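Local coordinates for protein pullulanase (PDB 2WAN) that hydrolyses alpha-1,6-glucosidic linkages in pullulan and probably in other branched starch-type polysaccharides, acting as a debranching glycoside hydrolase, at residues A[830-835]-A[839-844]; A[769-774]-A[854-859]; A[716-719]-A[724-727]; A[709-714]-A[850-855]. One frame throughout, in Å; residues are numbered along the deposited sequence.

Interaction 1. Residues A[830-835]-A[839-844]. With SO4 (sulfate ion), chain J; SO4 (sulfate ion), chain L.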
# COMPACT_ATOMS: atom_id res chain seq x y z
N PHE A 830 16.12 12.92 19.45
CA PHE A 830 16.13 11.92 18.38
C PHE A 830 14.82 11.83 17.60
O PHE A 830 14.75 11.13 16.57
CB PHE A 830 16.44 10.53 18.97
CG PHE A 830 17.85 10.40 19.52
CD1 PHE A 830 18.94 10.36 18.66
CD2 PHE A 830 18.05 10.29 20.89
CE1 PHE A 830 20.24 10.22 19.17
CE2 PHE A 830 19.34 10.14 21.42
CZ PHE A 830 20.44 10.11 20.55
N ARG A 831 13.79 12.55 18.07
CA ARG A 831 12.42 12.37 17.59
C ARG A 831 11.78 13.73 17.31
O ARG A 831 10.61 13.98 17.66
CB ARG A 831 11.61 11.60 18.64
CG ARG A 831 12.13 10.18 18.86
CD ARG A 831 11.30 9.46 19.91
NE ARG A 831 11.74 9.74 21.26
CZ ARG A 831 11.10 10.46 22.17
NH1 ARG A 831 9.93 11.06 21.91
NH2 ARG A 831 11.64 10.59 23.38
N MET A 832 12.54 14.61 16.68
CA MET A 832 11.96 15.89 16.22
C MET A 832 10.78 15.63 15.28
O MET A 832 10.75 14.61 14.57
CB MET A 832 13.03 16.78 15.59
CG MET A 832 14.02 17.24 16.60
SD MET A 832 15.26 18.36 15.91
CE MET A 832 16.69 17.27 15.80
N THR A 833 9.79 16.53 15.28
CA THR A 833 8.54 16.25 14.58
C THR A 833 8.33 17.08 13.29
O THR A 833 7.43 16.78 12.50
CB THR A 833 7.30 16.45 15.50
OG1 THR A 833 7.24 17.81 15.92
CG2 THR A 833 7.36 15.52 16.75
N THR A 834 9.15 18.10 13.09
CA THR A 834 9.06 18.91 11.87
C THR A 834 10.42 19.08 11.19
O THR A 834 11.48 18.98 11.83
CB THR A 834 8.48 20.32 12.14
OG1 THR A 834 9.46 21.11 12.84
CG2 THR A 834 7.20 20.23 12.99
N ALA A 835 10.36 19.34 9.89
CA ALA A 835 11.54 19.66 9.10
C ALA A 835 12.26 20.89 9.64
O ALA A 835 13.48 20.90 9.71
CB ALA A 835 11.18 19.84 7.64
N LYS A 839 16.20 21.24 10.76
CA LYS A 839 17.12 22.20 10.15
C LYS A 839 17.70 23.15 11.21
O LYS A 839 18.86 23.56 11.12
CB LYS A 839 16.41 22.99 9.04
CG LYS A 839 16.02 22.13 7.84
CD LYS A 839 14.99 22.84 6.96
CE LYS A 839 14.31 21.88 6.01
NZ LYS A 839 15.11 21.59 4.79
N GLN A 840 16.90 23.47 12.22
CA GLN A 840 17.35 24.35 13.30
C GLN A 840 18.36 23.67 14.23
O GLN A 840 19.34 24.31 14.66
CB GLN A 840 16.15 24.86 14.11
CG GLN A 840 16.51 25.71 15.33
CD GLN A 840 15.37 25.80 16.35
OE1 GLN A 840 14.20 25.95 15.98
NE2 GLN A 840 15.71 25.71 17.63
N ASN A 841 18.14 22.39 14.54
CA ASN A 841 18.84 21.77 15.67
C ASN A 841 19.89 20.71 15.32
O ASN A 841 20.70 20.35 16.17
CB ASN A 841 17.84 21.11 16.64
CG ASN A 841 16.93 22.10 17.31
OD1 ASN A 841 17.31 23.25 17.60
ND2 ASN A 841 15.70 21.65 17.61
N LEU A 842 19.86 20.20 14.09
CA LEU A 842 20.79 19.13 13.71
C LEU A 842 21.84 19.66 12.74
O LEU A 842 21.52 20.24 11.69
CB LEU A 842 20.04 17.92 13.11
CG LEU A 842 20.82 16.62 12.81
CD1 LEU A 842 19.85 15.42 12.67
CD2 LEU A 842 21.68 16.71 11.54
N THR A 843 23.11 19.46 13.10
CA THR A 843 24.24 19.86 12.28
C THR A 843 25.19 18.67 12.10
O THR A 843 25.53 18.02 13.09
CB THR A 843 24.98 21.05 12.95
OG1 THR A 843 24.06 22.13 13.20
CG2 THR A 843 26.13 21.56 12.09
N PHE A 844 25.65 18.42 10.87
CA PHE A 844 26.71 17.44 10.66
C PHE A 844 28.07 18.05 11.01
O PHE A 844 28.32 19.22 10.70
CB PHE A 844 26.67 16.91 9.22
CG PHE A 844 25.50 16.02 8.96
CD1 PHE A 844 25.50 14.71 9.45
CD2 PHE A 844 24.38 16.49 8.28
CE1 PHE A 844 24.42 13.87 9.25
CE2 PHE A 844 23.26 15.66 8.06
CZ PHE A 844 23.28 14.34 8.54
S SO4 J . 8.59 12.13 25.09
O1 SO4 J . 8.14 13.31 25.84
O2 SO4 J . 7.86 10.94 25.57
O3 SO4 J . 10.03 11.92 25.35
O4 SO4 J . 8.28 12.33 23.66
S SO4 L . 12.70 23.10 19.96
O1 SO4 L . 12.10 22.64 21.22
O2 SO4 L . 11.63 23.31 18.98
O3 SO4 L . 13.64 22.10 19.49
O4 SO4 L . 13.41 24.36 20.16
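With CG anti to its carbonyl carbon (chi1 -68°) and its chain straight at chi2, Met832 carries its sulfur to Asn841, whose CG takes the same setting (chi1 -65°). The two side chains meet at a slant: Met832 SD lies 3.7 Å from Asn841 ND2 and 3.8 Å from Asn841 CB. An unbranched thioether suits this buried place, since beyond the sulfur Met832 CE continues to Leu842 CB at 4.3 Å. The Asn841 amide is held at both ends, ND2 donating to O3 of the chain L sulfate and OD1 accepting from Asn858. Within helix 835-841, Lys839 N donates to Ala835 O, one turn earlier, at 2.9 Å. Arg831 grips the chain J sulfate at the edge of its guanidinium, NH1 to O4 and NH2 to O3, while NH1 also makes a salt bridge to Asp432; both ions probably come from the crystallisation liquor. A leucine in place of Arg831 would probably leave Asp432 without its counter-charge and the sulfate without its paired donors. Thr834 caps helix 835-841 through Gln837 N, and Met832 rests on Leu856 of strand 852-856, the partner of strand 842-844 in the C-terminal all-beta domain, into which 830-835 leads from helix 811-826.

Interaction 2. Residues A[769-774]-A[854-859]; sequences TSQGVP and FELKNY
Phe854 and Thr769 meet through the tip of the aromatic ring and a backbone carbonyl: Phe854 CZ lies 3.7 Å from Thr769 O. The approach is oblique to the ring, and no hydrogen bond is involved. The Phe854 side chain points from its strand toward the 769-774 segment, its CG set between the backbone N and the carbonyl carbon (chi1 60°), and the ring is long enough to span the gap to the last turn of helix 753-769. Thr769 suits the end of that helix because its hydroxyl has local work to do: OG1 is hydrogen-bonded to Ala765 O, one turn back, and to Tyr872 OH on strand 868-873. After three further residues the chain enters strand 773-777, the eighth strand of the parallel beta/alpha barrel characteristic of the alpha-amylase family. Phe854 and Leu856, by contrast, belong to the C-terminal all-beta domain, so the contact lies at the seam between the two domains. The third large contributor, Gln771, bends at chi2 (-65°) and brings its amide toward Leu856, which arrives from the opposite direction; Gln771 NE2 stands 4.0 Å from Leu856 CD2. That apolar neighbour is tolerated because the buried amide is satisfied on both sides, NE2 donating to Ala829 O and OE1 accepting from Met832 N, an arrangement that also fixes its rotation. Leu856 turns its CD2 methyl to the amide and packs as well against Leu842 of the adjacent strand.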
# COMPACT_ATOMS: atom_id res chain seq x y z
N THR A 769 18.84 5.90 15.83
CA THR A 769 19.31 7.26 16.17
C THR A 769 19.03 8.30 15.08
O THR A 769 19.39 9.48 15.25
CB THR A 769 20.82 7.29 16.57
OG1 THR A 769 21.61 6.69 15.54
CG2 THR A 769 21.02 6.56 17.89
N SER A 770 18.40 7.87 13.99
CA SER A 770 18.02 8.76 12.87
C SER A 770 16.67 9.41 13.17
O SER A 770 15.79 8.81 13.81
CB SER A 770 17.91 7.97 11.57
OG SER A 770 19.20 7.60 11.10
N GLN A 771 16.49 10.64 12.69
CA GLN A 771 15.14 11.25 12.70
C GLN A 771 14.20 10.42 11.82
O GLN A 771 14.63 9.88 10.79
CB GLN A 771 15.19 12.70 12.20
CG GLN A 771 16.18 13.60 12.96
CD GLN A 771 15.81 13.79 14.42
OE1 GLN A 771 14.65 14.01 14.75
NE2 GLN A 771 16.80 13.71 15.30
N GLY A 772 12.93 10.34 12.20
CA GLY A 772 11.98 9.50 11.48
C GLY A 772 11.36 8.43 12.38
O GLY A 772 11.41 8.54 13.62
N VAL A 773 10.76 7.43 11.74
CA VAL A 773 10.08 6.36 12.48
C VAL A 773 10.87 5.06 12.42
O VAL A 773 10.91 4.41 11.38
CB VAL A 773 8.65 6.09 11.95
CG1 VAL A 773 7.93 5.09 12.88
CG2 VAL A 773 7.85 7.42 11.83
N PRO A 774 11.50 4.65 13.54
CA PRO A 774 12.30 3.43 13.45
C PRO A 774 11.46 2.15 13.45
O PRO A 774 10.54 2.01 14.27
CB PRO A 774 13.17 3.49 14.71
CG PRO A 774 12.33 4.27 15.69
CD PRO A 774 11.68 5.34 14.83
N PHE A 854 27.08 13.76 13.80
CA PHE A 854 26.16 14.90 13.90
C PHE A 854 25.90 15.33 15.32
O PHE A 854 26.15 14.57 16.26
CB PHE A 854 24.84 14.64 13.16
CG PHE A 854 24.07 13.45 13.66
CD1 PHE A 854 23.10 13.60 14.65
CD2 PHE A 854 24.32 12.18 13.14
CE1 PHE A 854 22.38 12.49 15.12
CE2 PHE A 854 23.60 11.07 13.59
CZ PHE A 854 22.63 11.22 14.57
N GLU A 855 25.38 16.55 15.47
CA GLU A 855 25.08 17.11 16.77
C GLU A 855 23.63 17.58 16.79
O GLU A 855 23.16 18.23 15.83
CB GLU A 855 26.02 18.28 17.08
CG GLU A 855 25.87 18.82 18.50
CD GLU A 855 26.79 20.02 18.78
OE1 GLU A 855 27.45 20.53 17.84
OE2 GLU A 855 26.87 20.43 19.96
N LEU A 856 22.94 17.23 17.88
CA LEU A 856 21.56 17.64 18.14
C LEU A 856 21.68 18.72 19.21
O LEU A 856 22.06 18.44 20.35
CB LEU A 856 20.72 16.44 18.64
CG LEU A 856 20.72 15.22 17.70
CD1 LEU A 856 19.95 14.03 18.28
CD2 LEU A 856 20.15 15.58 16.32
N LYS A 857 21.39 19.97 18.83
CA LYS A 857 21.67 21.11 19.70
C LYS A 857 20.43 21.70 20.34
O LYS A 857 19.33 21.45 19.89
CB LYS A 857 22.36 22.22 18.90
CG LYS A 857 23.64 21.77 18.20
CD LYS A 857 24.04 22.80 17.13
CE LYS A 857 23.00 22.82 16.01
NZ LYS A 857 23.03 24.05 15.16
N ASN A 858 20.65 22.54 21.35
CA ASN A 858 19.63 23.47 21.83
C ASN A 858 18.53 22.75 22.63
O ASN A 858 17.38 23.15 22.54
CB ASN A 858 18.93 24.25 20.66
CG ASN A 858 19.90 24.94 19.70
OD1 ASN A 858 20.85 25.62 20.13
ND2 ASN A 858 19.64 24.81 18.36
N TYR A 859 18.88 21.70 23.38
CA TYR A 859 17.86 20.86 24.06
C TYR A 859 16.75 20.49 23.06
O TYR A 859 15.56 20.73 23.32
CB TYR A 859 17.22 21.61 25.25
CG TYR A 859 18.20 22.11 26.28
CD1 TYR A 859 18.77 21.23 27.19
CD2 TYR A 859 18.54 23.47 26.35
CE1 TYR A 859 19.69 21.68 28.13
CE2 TYR A 859 19.47 23.93 27.29
CZ TYR A 859 20.02 23.03 28.18
OH TYR A 859 20.92 23.44 29.13

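Interaction 3. Residues A[716-719]-A[724-727]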
# COMPACT_ATOMS: atom_id res chain seq x y z
N GLY A 716 15.80 12.38 8.62
CA GLY A 716 14.40 12.00 8.44
C GLY A 716 13.91 12.23 7.02
O GLY A 716 12.72 12.50 6.84
N SER A 717 14.83 12.17 6.06
CA SER A 717 14.53 12.19 4.62
C SER A 717 13.91 13.48 4.07
O SER A 717 13.38 13.48 2.96
CB SER A 717 13.67 10.97 4.26
OG SER A 717 14.43 9.79 4.50
N ILE A 718 14.01 14.55 4.85
CA ILE A 718 13.35 15.84 4.53
C ILE A 718 13.94 16.55 3.30
O ILE A 718 13.33 17.48 2.77
CB ILE A 718 13.35 16.78 5.75
CG1 ILE A 718 14.78 17.10 6.19
CG2 ILE A 718 12.48 16.19 6.92
CD1 ILE A 718 14.86 18.15 7.34
N GLN A 719 15.10 16.09 2.85
CA GLN A 719 15.70 16.61 1.61
C GLN A 719 15.70 15.55 0.52
O GLN A 719 16.29 15.75 -0.53
CB GLN A 719 17.13 17.11 1.85
CG GLN A 719 17.19 18.31 2.76
CD GLN A 719 18.62 18.79 2.99
OE1 GLN A 719 18.85 19.66 3.81
NE2 GLN A 719 19.57 18.23 2.25
N ALA A 724 7.96 15.85 6.33
CA ALA A 724 8.04 15.77 7.78
C ALA A 724 8.65 14.40 8.13
O ALA A 724 8.46 13.45 7.37
CB ALA A 724 6.63 15.89 8.41
N PRO A 725 9.40 14.30 9.24
CA PRO A 725 10.07 13.02 9.53
C PRO A 725 9.11 11.86 9.83
O PRO A 725 9.48 10.69 9.67
CB PRO A 725 10.95 13.35 10.76
CG PRO A 725 10.25 14.53 11.42
CD PRO A 725 9.70 15.33 10.27
N SER A 726 7.88 12.16 10.25
CA SER A 726 6.84 11.13 10.40
C SER A 726 6.51 10.37 9.11
O SER A 726 5.89 9.31 9.17
CB SER A 726 5.56 11.75 10.97
OG SER A 726 5.11 12.78 10.10
N GLU A 727 6.93 10.91 7.95
CA GLU A 727 6.63 10.27 6.66
C GLU A 727 7.62 9.19 6.22
O GLU A 727 7.38 8.53 5.20
CB GLU A 727 6.52 11.34 5.55
CG GLU A 727 5.39 12.31 5.86
CD GLU A 727 5.33 13.48 4.90
OE1 GLU A 727 6.17 13.54 3.97
OE2 GLU A 727 4.44 14.33 5.08
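Ile718 and Pro725 supply the apolar part of the contact, with Ile718 CG2 4.4 Å from Pro725 CD and 4.3 Å from Pro725 N. A chi1 of 60° places CG1 of Ile718 between its backbone N and carbonyl carbon, which leaves the short CG2 branch to face the proline ring. Backbone packing makes up the second kind: Gly716 O lies 3.8 Å from Pro725 CA. Glycine is the natural residue here for two reasons. Its positive phi serves the Schellman motif that ends the helix before it, in which Gly716 N bonds to Gly713 O and Ser717 N to Asn712 O, and a CB at this position would clash with Pro725 CB. Hydrogen bonds come third, none of them directly across the two segments. Glu727 N donates to Ala724 O at 3.0 Å, closing the short 3-10 turn that Pro725 begins, and Gly716 O accepts from Thr722 OG1 within the intervening loop. The Glu727 carboxylate is gripped by Ser723 N and Gln671 NE2 at OE1 and by Gly673 N at OE2. The whole loop runs from helix 707-714 to barrel strand 728-730, and Ile718 and Pro725 both lean on Ile838 of helix 835-841.

Interaction 4. Residues A[709-714]-A[850-855]; sequences VIKNGV and NTVAFE. With SO4 (sulfate ion), chain M.
Phe854 presents one face of its ring to Val714, and its atoms can be followed outward from the strand. Phe854 CB remains beside the neighbouring strand, packed near Thr843 O. At Phe854 CG the helix comes into range, Val714 CG1 being 4.2 Å away. The distance to Val714 CG1 shortens to 3.8 Å at Phe854 CD2 and to 3.7 Å at Phe854 CE2, which also touches the other methyl, CG2; at the tip, Phe854 CZ is again a little farther, 4.0 Å from Val714 CG1. This is a CH-pi contact, Val714 CG1 sitting 3.8 Å from the Phe854 ring centroid and 16° off the normal. Because CG1 is anti to the backbone N (chi1 158°), it projects onto the ring, and beta-branching gives valine two methyls to spread there. The helix, which falls in the chain between the sixth and seventh strands of the catalytic barrel, packs over strand 852-855 of the C-terminal all-beta domain and runs roughly parallel to it, the axes crossing at -26° with a closest approach of 9.6 Å. Cutting Phe854 back to an alanine would probably open a gap between helix and strand and leave Val714 without the face it rests on. Two residues earlier on the strand, Val852 splits its methyls between two helix residues. Its CG2 meets Ile710 CG2 at 4.1 Å, while CG1 lies against the aliphatic CG of Lys711, whose charged end makes a cation-pi contact with Phe844. Beyond the strand's start, Asn850 N donates to O1 of a sulfate ion.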
# COMPACT_ATOMS: atom_id res chain seq x y z
N VAL A 709 23.90 9.10 1.37
CA VAL A 709 22.64 8.38 1.55
C VAL A 709 22.30 8.32 3.06
O VAL A 709 21.17 8.60 3.48
CB VAL A 709 22.71 6.96 0.94
CG1 VAL A 709 21.58 6.09 1.43
CG2 VAL A 709 22.64 7.06 -0.59
N ILE A 710 23.30 7.99 3.86
CA ILE A 710 23.08 7.89 5.32
C ILE A 710 22.75 9.24 5.93
O ILE A 710 21.86 9.35 6.79
CB ILE A 710 24.30 7.23 6.03
CG1 ILE A 710 24.51 5.78 5.54
CG2 ILE A 710 24.14 7.27 7.56
CD1 ILE A 710 23.28 4.84 5.64
N LYS A 711 23.46 10.29 5.52
CA LYS A 711 23.13 11.63 6.00
C LYS A 711 21.68 12.00 5.68
O LYS A 711 20.98 12.57 6.52
CB LYS A 711 24.09 12.66 5.39
CG LYS A 711 25.50 12.58 6.01
CD LYS A 711 26.50 13.45 5.26
CE LYS A 711 26.43 14.90 5.64
NZ LYS A 711 27.70 15.58 5.24
N ASN A 712 21.23 11.68 4.48
CA ASN A 712 19.85 11.97 4.10
C ASN A 712 18.83 11.21 4.94
O ASN A 712 17.76 11.75 5.25
CB ASN A 712 19.64 11.73 2.61
CG ASN A 712 19.98 12.94 1.78
OD1 ASN A 712 19.23 13.92 1.75
ND2 ASN A 712 21.13 12.89 1.12
N GLY A 713 19.17 9.97 5.30
CA GLY A 713 18.34 9.20 6.24
C GLY A 713 18.36 9.72 7.67
O GLY A 713 17.33 9.71 8.35
N VAL A 714 19.53 10.18 8.13
CA VAL A 714 19.67 10.72 9.50
C VAL A 714 18.71 11.91 9.72
O VAL A 714 18.12 12.05 10.79
CB VAL A 714 21.15 11.15 9.81
CG1 VAL A 714 21.20 12.16 10.95
CG2 VAL A 714 22.03 9.93 10.12
N ASN A 850 34.45 8.21 5.33
CA ASN A 850 33.53 7.10 5.55
C ASN A 850 33.05 7.01 7.00
O ASN A 850 32.93 5.93 7.56
CB ASN A 850 34.09 5.75 5.08
CG ASN A 850 33.00 4.74 4.84
OD1 ASN A 850 31.93 5.10 4.34
ND2 ASN A 850 33.23 3.49 5.23
N THR A 851 32.79 8.16 7.60
CA THR A 851 32.13 8.19 8.91
C THR A 851 31.08 9.29 8.83
O THR A 851 31.17 10.16 7.96
CB THR A 851 33.10 8.50 10.10
OG1 THR A 851 33.63 9.83 9.95
CG2 THR A 851 34.25 7.47 10.19
N VAL A 852 30.06 9.20 9.69
CA VAL A 852 29.00 10.20 9.77
C VAL A 852 28.89 10.63 11.23
O VAL A 852 28.71 9.79 12.13
CB VAL A 852 27.64 9.63 9.28
CG1 VAL A 852 26.49 10.61 9.55
CG2 VAL A 852 27.68 9.33 7.79
N ALA A 853 29.00 11.94 11.46
CA ALA A 853 28.90 12.51 12.81
C ALA A 853 27.97 13.70 12.81
O ALA A 853 28.06 14.53 11.92
CB ALA A 853 30.27 12.94 13.32
N PHE A 854 27.08 13.76 13.80
CA PHE A 854 26.16 14.90 13.90
C PHE A 854 25.90 15.33 15.32
O PHE A 854 26.15 14.57 16.26
CB PHE A 854 24.84 14.64 13.16
CG PHE A 854 24.07 13.45 13.66
CD1 PHE A 854 23.10 13.60 14.65
CD2 PHE A 854 24.32 12.18 13.14
CE1 PHE A 854 22.38 12.49 15.12
CE2 PHE A 854 23.60 11.07 13.59
CZ PHE A 854 22.63 11.22 14.57
N GLU A 855 25.38 16.55 15.47
CA GLU A 855 25.08 17.11 16.77
C GLU A 855 23.63 17.58 16.79
O GLU A 855 23.16 18.23 15.83
CB GLU A 855 26.02 18.28 17.08
CG GLU A 855 25.87 18.82 18.50
CD GLU A 855 26.79 20.02 18.78
OE1 GLU A 855 27.45 20.53 17.84
OE2 GLU A 855 26.87 20.43 19.96
S SO4 M . 33.16 10.62 2.86
O1 SO4 M . 33.31 10.46 4.30
O2 SO4 M . 33.16 9.30 2.22
O3 SO4 M . 31.92 11.32 2.55
O4 SO4 M . 34.29 11.41 2.36

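How the interactions relate
From the N terminus, interaction 4 opens first, on helix 707-714 of the catalytic barrel, and closes about 140 residues later on strand 852-856. Interaction 3 is a small loop nested inside it, shaping the run from that helix to barrel strand 728-730. Interaction 2 begins after interaction 3 has closed, just ahead of the last barrel strand, and ends on the same strand as interaction 4, the two sharing Phe854 and Glu855. Interaction 1 lies within both long loops, where helix 835-841 leads into strand 842-844. Together they bind the barrel to the C-terminal all-beta domain; Gln771 N to Val714 O and Thr843 O to Glu855 N probably hydrogen-bond between them.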